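Local coordinates for protein multicopper oxidase (Arthrobacter sp. FB24, PDB 3GDC) that probably oxidises phenolic substrates with molecular oxygen as a two-domain, laccase-like multicopper oxidase that carries bound copper ions, at residues D162-M167 with R206-N211; R62-T67 with S184-P189. All blocks are in the same frame, centred on the assembly; numbering follows the deposited sequence.

Contact 1 (D162-M167 with R206-N211)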
ATOM      1  N   ASP A 162      -5.523  -5.181  27.963  1.00 25.18           N
ATOM      2  CA  ASP A 162      -5.505  -6.369  28.797  1.00 24.26           C
ATOM      3  C   ASP A 162      -4.363  -7.300  28.404  1.00 23.36           C
ATOM      4  O   ASP A 162      -3.854  -8.046  29.235  1.00 22.31           O
ATOM      5  CB  ASP A 162      -6.845  -7.095  28.727  1.00 24.52           C
ATOM      6  CG  ASP A 162      -7.977  -6.268  29.295  1.00 26.97           C
ATOM      7  OD1 ASP A 162      -7.816  -5.768  30.436  1.00 27.99           O
ATOM      8  OD2 ASP A 162      -9.014  -6.100  28.600  1.00 27.89           O
ATOM      9  N   ASP A 163      -3.954  -7.249  27.136  1.00 21.86           N
ATOM     10  CA  ASP A 163      -2.880  -8.110  26.628  1.00 21.14           C
ATOM     11  C   ASP A 163      -2.144  -7.369  25.514  1.00 20.62           C
ATOM     12  O   ASP A 163      -2.686  -7.189  24.430  1.00 21.44           O
ATOM     13  CB  ASP A 163      -3.462  -9.439  26.106  1.00 21.67           C
ATOM     14  CG  ASP A 163      -2.392 -10.506  25.825  1.00 23.24           C
ATOM     15  OD1 ASP A 163      -1.173 -10.225  25.900  1.00 24.43           O
ATOM     16  OD2 ASP A 163      -2.785 -11.659  25.523  1.00 25.41           O
ATOM     17  N   GLU A 164      -0.924  -6.929  25.787  1.00 18.74           N
ATOM     18  CA  GLU A 164      -0.147  -6.181  24.801  1.00 18.08           C
ATOM     19  C   GLU A 164       0.963  -7.057  24.251  1.00 17.55           C
ATOM     20  O   GLU A 164       1.620  -7.808  24.990  1.00 16.72           O
ATOM     21  CB  GLU A 164       0.436  -4.913  25.423  1.00 19.01           C
ATOM     22  CG  GLU A 164       0.920  -3.857  24.417  1.00 19.83           C
ATOM     23  CD  GLU A 164       1.007  -2.481  25.051  1.00 23.90           C
ATOM     24  OE1 GLU A 164       0.660  -2.377  26.251  1.00 27.39           O
ATOM     25  OE2 GLU A 164       1.404  -1.507  24.373  1.00 20.85           O
ATOM     26  N   MET A 165       1.163  -6.976  22.945  1.00 16.29           N
ATOM     27  CA  MET A 165       2.140  -7.832  22.285  1.00 16.41           C
ATOM     28  C   MET A 165       2.809  -7.139  21.099  1.00 14.85           C
ATOM     29  O   MET A 165       2.351  -6.083  20.637  1.00 14.08           O
ATOM     30  CB  MET A 165       1.502  -9.159  21.855  1.00 16.66           C
ATOM     31  CG  MET A 165       0.198  -9.018  21.134  1.00 18.85           C
ATOM     32  SD  MET A 165      -0.586 -10.621  20.810  1.00 20.77           S
ATOM     33  CE  MET A 165      -1.238 -11.024  22.407  1.00 22.36           C
ATOM     34  N   VAL A 166       3.909  -7.736  20.648  1.00 13.92           N
ATOM     35  CA  VAL A 166       4.669  -7.250  19.501  1.00 14.53           C
ATOM     36  C   VAL A 166       4.830  -8.362  18.465  1.00 14.64           C
ATOM     37  O   VAL A 166       5.125  -9.513  18.795  1.00 13.77           O
ATOM     38  CB  VAL A 166       6.057  -6.615  19.903  1.00 14.67           C
ATOM     39  CG1 VAL A 166       6.943  -7.590  20.677  1.00 15.76           C
ATOM     40  CG2 VAL A 166       6.789  -6.053  18.684  1.00 15.48           C
ATOM     41  N   MET A 167       4.619  -7.990  17.207  1.00 13.83           N
ATOM     42  CA  MET A 167       4.755  -8.911  16.084  1.00 14.40           C
ATOM     43  C   MET A 167       5.617  -8.291  14.994  1.00 13.61           C
ATOM     44  O   MET A 167       5.218  -7.303  14.352  1.00 13.95           O
ATOM     45  CB  MET A 167       3.372  -9.261  15.520  1.00 13.76           C
ATOM     46  CG  MET A 167       2.547 -10.103  16.474  1.00 15.27           C
ATOM     47  SD  MET A 167       1.055 -10.707  15.673  1.00 16.16           S
ATOM     48  CE  MET A 167       0.464 -11.839  16.952  1.00 15.51           C
ATOM     49  N   ARG A 206      -3.814  -5.555  22.242  1.00 17.00           N
ATOM     50  CA  ARG A 206      -3.133  -4.490  21.521  1.00 15.81           C
ATOM     51  C   ARG A 206      -1.839  -5.062  20.935  1.00 16.03           C
ATOM     52  O   ARG A 206      -0.966  -5.538  21.665  1.00 15.45           O
ATOM     53  CB  ARG A 206      -2.827  -3.293  22.450  1.00 16.36           C
ATOM     54  CG  ARG A 206      -2.023  -2.166  21.815  1.00 16.35           C
ATOM     55  CD  ARG A 206      -1.921  -0.920  22.726  1.00 17.07           C
ATOM     56  NE  ARG A 206      -3.242  -0.340  22.974  1.00 18.62           N
ATOM     57  CZ  ARG A 206      -3.654   0.153  24.145  1.00 19.94           C
ATOM     58  NH1 ARG A 206      -2.844   0.155  25.192  1.00 21.25           N
ATOM     59  NH2 ARG A 206      -4.887   0.640  24.260  1.00 20.38           N
ATOM     60  N   ILE A 207      -1.731  -5.014  19.616  1.00 14.67           N
ATOM     61  CA  ILE A 207      -0.583  -5.583  18.927  1.00 14.15           C
ATOM     62  C   ILE A 207       0.222  -4.475  18.254  1.00 13.61           C
ATOM     63  O   ILE A 207      -0.323  -3.679  17.493  1.00 13.90           O
ATOM     64  CB  ILE A 207      -1.032  -6.605  17.839  1.00 14.35           C
ATOM     65  CG1 ILE A 207      -1.937  -7.687  18.438  1.00 14.77           C
ATOM     66  CG2 ILE A 207       0.199  -7.223  17.138  1.00 14.42           C
ATOM     67  CD1 ILE A 207      -2.668  -8.542  17.371  1.00 15.51           C
ATOM     68  N   HIS A 208       1.522  -4.452  18.517  1.00 12.74           N
ATOM     69  CA  HIS A 208       2.434  -3.599  17.770  1.00 12.75           C
ATOM     70  C   HIS A 208       2.983  -4.407  16.598  1.00 12.45           C
ATOM     71  O   HIS A 208       3.815  -5.288  16.793  1.00 12.63           O
ATOM     72  CB  HIS A 208       3.568  -3.129  18.678  1.00 13.65           C
ATOM     73  CG  HIS A 208       3.075  -2.357  19.853  1.00 13.22           C
ATOM     74  ND1 HIS A 208       2.853  -0.998  19.813  1.00 15.59           N
ATOM     75  CD2 HIS A 208       2.690  -2.768  21.084  1.00 15.34           C
ATOM     76  CE1 HIS A 208       2.381  -0.599  20.980  1.00 16.68           C
ATOM     77  NE2 HIS A 208       2.261  -1.655  21.766  1.00 16.80           N
ATOM     78  N   LEU A 209       2.533  -4.082  15.390  1.00 12.67           N
ATOM     79  CA  LEU A 209       2.902  -4.860  14.194  1.00 12.80           C
ATOM     80  C   LEU A 209       3.897  -4.099  13.354  1.00 12.99           C
ATOM     81  O   LEU A 209       3.605  -2.984  12.920  1.00 12.99           O
ATOM     82  CB  LEU A 209       1.654  -5.147  13.346  1.00 13.39           C
ATOM     83  CG  LEU A 209       1.906  -5.945  12.062  1.00 14.25           C
ATOM     84  CD1 LEU A 209       2.196  -7.386  12.416  1.00 13.14           C
ATOM     85  CD2 LEU A 209       0.671  -5.841  11.173  1.00 15.25           C
ATOM     86  N   ILE A 210       5.053  -4.710  13.113  1.00 12.30           N
ATOM     87  CA  ILE A 210       6.159  -4.049  12.432  1.00 12.93           C
ATOM     88  C   ILE A 210       6.620  -4.876  11.255  1.00 12.97           C
ATOM     89  O   ILE A 210       6.909  -6.060  11.410  1.00 12.61           O
ATOM     90  CB  ILE A 210       7.361  -3.868  13.386  1.00 13.79           C
ATOM     91  CG1 ILE A 210       6.933  -3.058  14.603  1.00 14.18           C
ATOM     92  CG2 ILE A 210       8.546  -3.230  12.662  1.00 14.30           C
ATOM     93  CD1 ILE A 210       7.777  -3.310  15.830  1.00 15.59           C
ATOM     94  N   ASN A 211       6.739  -4.232  10.093  1.00 13.05           N
ATOM     95  CA  ASN A 211       7.225  -4.924   8.916  1.00 13.46           C
ATOM     96  C   ASN A 211       8.692  -4.625   8.630  1.00 13.62           C
ATOM     97  O   ASN A 211       9.038  -3.474   8.325  1.00 13.56           O
ATOM     98  CB  ASN A 211       6.383  -4.584   7.679  1.00 13.86           C
ATOM     99  CG  ASN A 211       6.782  -5.428   6.484  1.00 14.99           C
ATOM    100  OD1 ASN A 211       7.148  -6.598   6.653  1.00 15.05           O
ATOM    101  ND2 ASN A 211       6.741  -4.848   5.283  1.00 15.33           N
TER
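Strands 163-172 and 205-211 run side by side as a parallel pair inside a cupredoxin-type beta sheet, and E164 and H208 link their side chains on one face. The ladder itself starts where R206 N donates to D163 O. R206 O then takes M165 N, M165 O takes H208 N, H208 O takes M167 N, and M167 O takes I210 N at 2.9 Å. The segment axes are 11° from exactly parallel.

On the face of E164, R206 and H208, the carboxylate reaches across to the edge of the imidazole, the two planes nearly coplanar. H208 NE2 donates to E164 OE2 at 2.7 Å, nearly straight at 175°. The oxygen uses its anti lone pair and lies in the ring plane. E164 CG is set anti to the backbone N (chi1 -163°), and the extended chain beyond it carries the carboxylate to NE2. The other ring nitrogen, ND1, is hydrogen-bonded to T128 OG1. R206 lies alongside E164, with its CD 3.8 Å from E164 OE2. Its guanidinium turns to E257, in a salt bridge, and to P159 O. An alanine at E164 would probably leave H208 NE2 without its acceptor and the imidazole less firmly fixed in rotation.

The contacts among M165, I207, M167 and L209, on the other face, are apolar. M165 CG lies 3.7 Å from I207 CG1, the two side chains pointing the same way. The M167 and I207 side chains cross, with M167 CG 3.8 Å from I207 CG2, and M167 CB meets L209 CD1 at 3.8 Å. L17 of helix 13-18 packs on both methionines. Strand 253-258 continues the sheet beyond 205-211. Such a mixed sheet, with a parallel pair among antiparallel neighbours, is typical of the cupredoxin beta sandwich of multicopper oxidases.

Contact 2 (R62-T67 with S184-P189); sequences RIPGPT and SVNGLP
I63 meets the turn after strand 182-185 through its backbone: I63 O lies 3.5 Å from G187 CA. This oxygen is buried and has no hydrogen-bond partner in the model. The side chain of I63 leads away, to Y147, N170 and Y172. At G187 the backbone angles (phi 120°) would by themselves jam a CB against the carbonyl O of N186, and a CB would also run into I63 O.

P64 follows after a cis peptide bond. Its ring brings CD to 3.6 Å from N186 C, while CG comes within 4.2 Å of N186 OD1. This is van der Waals contact, and no hydrogen bond joins the two segments. N186 keeps its amide for strand 163-172, where OD1 accepts from V168 N and ND2 donates to V166 O.

Further on, G65 pairs its backbone with Y147 of strand 147-153, and T67 packs on V166.

Within 184-189, S184 OG accepts from G187 N at 3.0 Å, which closes the turn as an ST motif. The contact joins the loop before strand 67-71 of one sheet to the turn after strand 182-185 of another, consistent with the interface of two cupredoxin-like domains in a multicopper oxidase.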
ATOM      1  N   ARG A  62      19.160 -12.864  19.166  1.00 17.13           N
ATOM      2  CA  ARG A  62      17.773 -13.178  18.814  1.00 16.42           C
ATOM      3  C   ARG A  62      17.356 -12.377  17.587  1.00 16.28           C
ATOM      4  O   ARG A  62      17.836 -11.253  17.367  1.00 15.40           O
ATOM      5  CB  ARG A  62      16.827 -12.867  19.984  1.00 17.34           C
ATOM      6  CG  ARG A  62      16.949 -11.443  20.508  1.00 18.26           C
ATOM      7  CD  ARG A  62      15.575 -10.762  20.494  1.00 24.31           C
ATOM      8  NE  ARG A  62      14.931 -10.896  21.761  1.00 24.36           N
ATOM      9  CZ  ARG A  62      13.757 -10.381  22.107  1.00 21.53           C
ATOM     10  NH1 ARG A  62      12.998  -9.669  21.269  1.00 18.93           N
ATOM     11  NH2 ARG A  62      13.342 -10.623  23.326  1.00 19.74           N
ATOM     12  N   ILE A  63      16.473 -12.976  16.787  1.00 15.35           N
ATOM     13  CA  ILE A  63      15.854 -12.324  15.642  1.00 15.23           C
ATOM     14  C   ILE A  63      14.344 -12.493  15.787  1.00 15.15           C
ATOM     15  O   ILE A  63      13.879 -13.627  15.849  1.00 16.10           O
ATOM     16  CB  ILE A  63      16.293 -12.986  14.296  1.00 15.20           C
ATOM     17  CG1 ILE A  63      17.810 -12.913  14.113  1.00 14.76           C
ATOM     18  CG2 ILE A  63      15.595 -12.304  13.142  1.00 14.12           C
ATOM     19  CD1 ILE A  63      18.317 -13.669  12.889  1.00 15.53           C
ATOM     20  N   PRO A  64      13.573 -11.383  15.883  1.00 15.05           N
ATOM     21  CA  PRO A  64      14.017  -9.984  15.924  1.00 14.52           C
ATOM     22  C   PRO A  64      14.832  -9.708  17.187  1.00 14.37           C
ATOM     23  O   PRO A  64      14.762 -10.489  18.151  1.00 13.85           O
ATOM     24  CB  PRO A  64      12.696  -9.192  15.987  1.00 15.25           C
ATOM     25  CG  PRO A  64      11.705 -10.179  16.609  1.00 14.89           C
ATOM     26  CD  PRO A  64      12.105 -11.486  15.984  1.00 15.42           C
ATOM     27  N   GLY A  65      15.552  -8.586  17.180  1.00 13.59           N
ATOM     28  CA  GLY A  65      16.298  -8.101  18.339  1.00 13.84           C
ATOM     29  C   GLY A  65      15.374  -7.682  19.474  1.00 13.97           C
ATOM     30  O   GLY A  65      14.152  -7.814  19.377  1.00 14.69           O
ATOM     31  N   PRO A  66      15.955  -7.226  20.595  1.00 14.40           N
ATOM     32  CA  PRO A  66      15.157  -6.778  21.736  1.00 14.41           C
ATOM     33  C   PRO A  66      14.066  -5.789  21.333  1.00 14.12           C
ATOM     34  O   PRO A  66      14.302  -4.897  20.504  1.00 14.53           O
ATOM     35  CB  PRO A  66      16.188  -6.081  22.631  1.00 14.42           C
ATOM     36  CG  PRO A  66      17.474  -6.762  22.305  1.00 15.13           C
ATOM     37  CD  PRO A  66      17.406  -7.152  20.856  1.00 13.87           C
ATOM     38  N   THR A  67      12.880  -5.942  21.909  1.00 14.00           N
ATOM     39  CA  THR A  67      11.851  -4.936  21.735  1.00 14.06           C
ATOM     40  C   THR A  67      12.056  -3.895  22.834  1.00 14.47           C
ATOM     41  O   THR A  67      11.785  -4.165  24.005  1.00 15.33           O
ATOM     42  CB  THR A  67      10.443  -5.543  21.819  1.00 13.86           C
ATOM     43  OG1 THR A  67      10.324  -6.570  20.817  1.00 14.69           O
ATOM     44  CG2 THR A  67       9.397  -4.470  21.571  1.00 13.77           C
ATOM     45  N   SER A 184       8.232 -15.205   8.463  1.00 14.62           N
ATOM     46  CA  SER A 184       7.817 -15.479   9.829  1.00 14.76           C
ATOM     47  C   SER A 184       7.187 -14.261  10.477  1.00 14.93           C
ATOM     48  O   SER A 184       7.295 -13.152   9.960  1.00 14.01           O
ATOM     49  CB  SER A 184       8.997 -15.997  10.676  1.00 15.32           C
ATOM     50  OG  SER A 184       9.703 -14.949  11.334  1.00 14.99           O
ATOM     51  N   VAL A 185       6.488 -14.508  11.581  1.00 15.15           N
ATOM     52  CA  VAL A 185       6.250 -13.472  12.572  1.00 15.69           C
ATOM     53  C   VAL A 185       7.031 -13.840  13.832  1.00 15.25           C
ATOM     54  O   VAL A 185       6.898 -14.945  14.372  1.00 15.12           O
ATOM     55  CB  VAL A 185       4.745 -13.205  12.843  1.00 16.46           C
ATOM     56  CG1 VAL A 185       3.938 -14.503  12.994  1.00 17.99           C
ATOM     57  CG2 VAL A 185       4.571 -12.323  14.085  1.00 17.89           C
ATOM     58  N   ASN A 186       7.881 -12.919  14.279  1.00 14.85           N
ATOM     59  CA  ASN A 186       8.701 -13.141  15.475  1.00 14.33           C
ATOM     60  C   ASN A 186       9.773 -14.231  15.429  1.00 14.84           C
ATOM     61  O   ASN A 186      10.222 -14.709  16.462  1.00 14.70           O
ATOM     62  CB  ASN A 186       7.809 -13.244  16.730  1.00 14.80           C
ATOM     63  CG  ASN A 186       7.215 -11.912  17.107  1.00 14.81           C
ATOM     64  OD1 ASN A 186       7.572 -10.885  16.521  1.00 15.20           O
ATOM     65  ND2 ASN A 186       6.309 -11.908  18.084  1.00 16.92           N
ATOM     66  N   GLY A 187      10.198 -14.604  14.224  1.00 15.18           N
ATOM     67  CA  GLY A 187      11.446 -15.329  14.064  1.00 15.55           C
ATOM     68  C   GLY A 187      11.407 -16.704  13.434  1.00 15.96           C
ATOM     69  O   GLY A 187      12.359 -17.079  12.749  1.00 15.80           O
ATOM     70  N   LEU A 188      10.335 -17.460  13.669  1.00 15.53           N
ATOM     71  CA  LEU A 188      10.287 -18.856  13.210  1.00 15.35           C
ATOM     72  C   LEU A 188       9.048 -19.160  12.374  1.00 14.60           C
ATOM     73  O   LEU A 188       7.925 -19.042  12.865  1.00 14.09           O
ATOM     74  CB  LEU A 188      10.325 -19.818  14.391  1.00 15.22           C
ATOM     75  CG  LEU A 188      11.532 -19.852  15.321  1.00 15.65           C
ATOM     76  CD1 LEU A 188      11.251 -20.921  16.393  1.00 15.95           C
ATOM     77  CD2 LEU A 188      12.805 -20.156  14.538  1.00 15.49           C
ATOM     78  N   PRO A 189       9.252 -19.557  11.111  1.00 15.00           N
ATOM     79  CA  PRO A 189       8.162 -19.970  10.234  1.00 15.06           C
ATOM     80  C   PRO A 189       7.224 -20.963  10.930  1.00 15.25           C
ATOM     81  O   PRO A 189       7.690 -21.933  11.547  1.00 15.71           O
ATOM     82  CB  PRO A 189       8.901 -20.654   9.088  1.00 15.15           C
ATOM     83  CG  PRO A 189      10.175 -19.893   9.005  1.00 15.55           C
ATOM     84  CD  PRO A 189      10.555 -19.635  10.421  1.00 15.45           C
TER

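How the contacts relate
Both contacts are buried, but they differ in kind. Contact 1 is a regular strand pair inside one sheet, with a backbone hydrogen-bond ladder that carries one histidine-carboxylate bond plus apolar pairs. Contact 2 joins a loop to a turn. It buries much less surface, 115 Å² against 509 Å², and does so by van der Waals contact alone. Strand 163-172 ties them together, since strand 182-185 is its neighbour on the side away from 205-211. N186 of contact 2 bonds this strand, which contact 1 shares. V185 also packs on M167. The centres are about 13 Å apart.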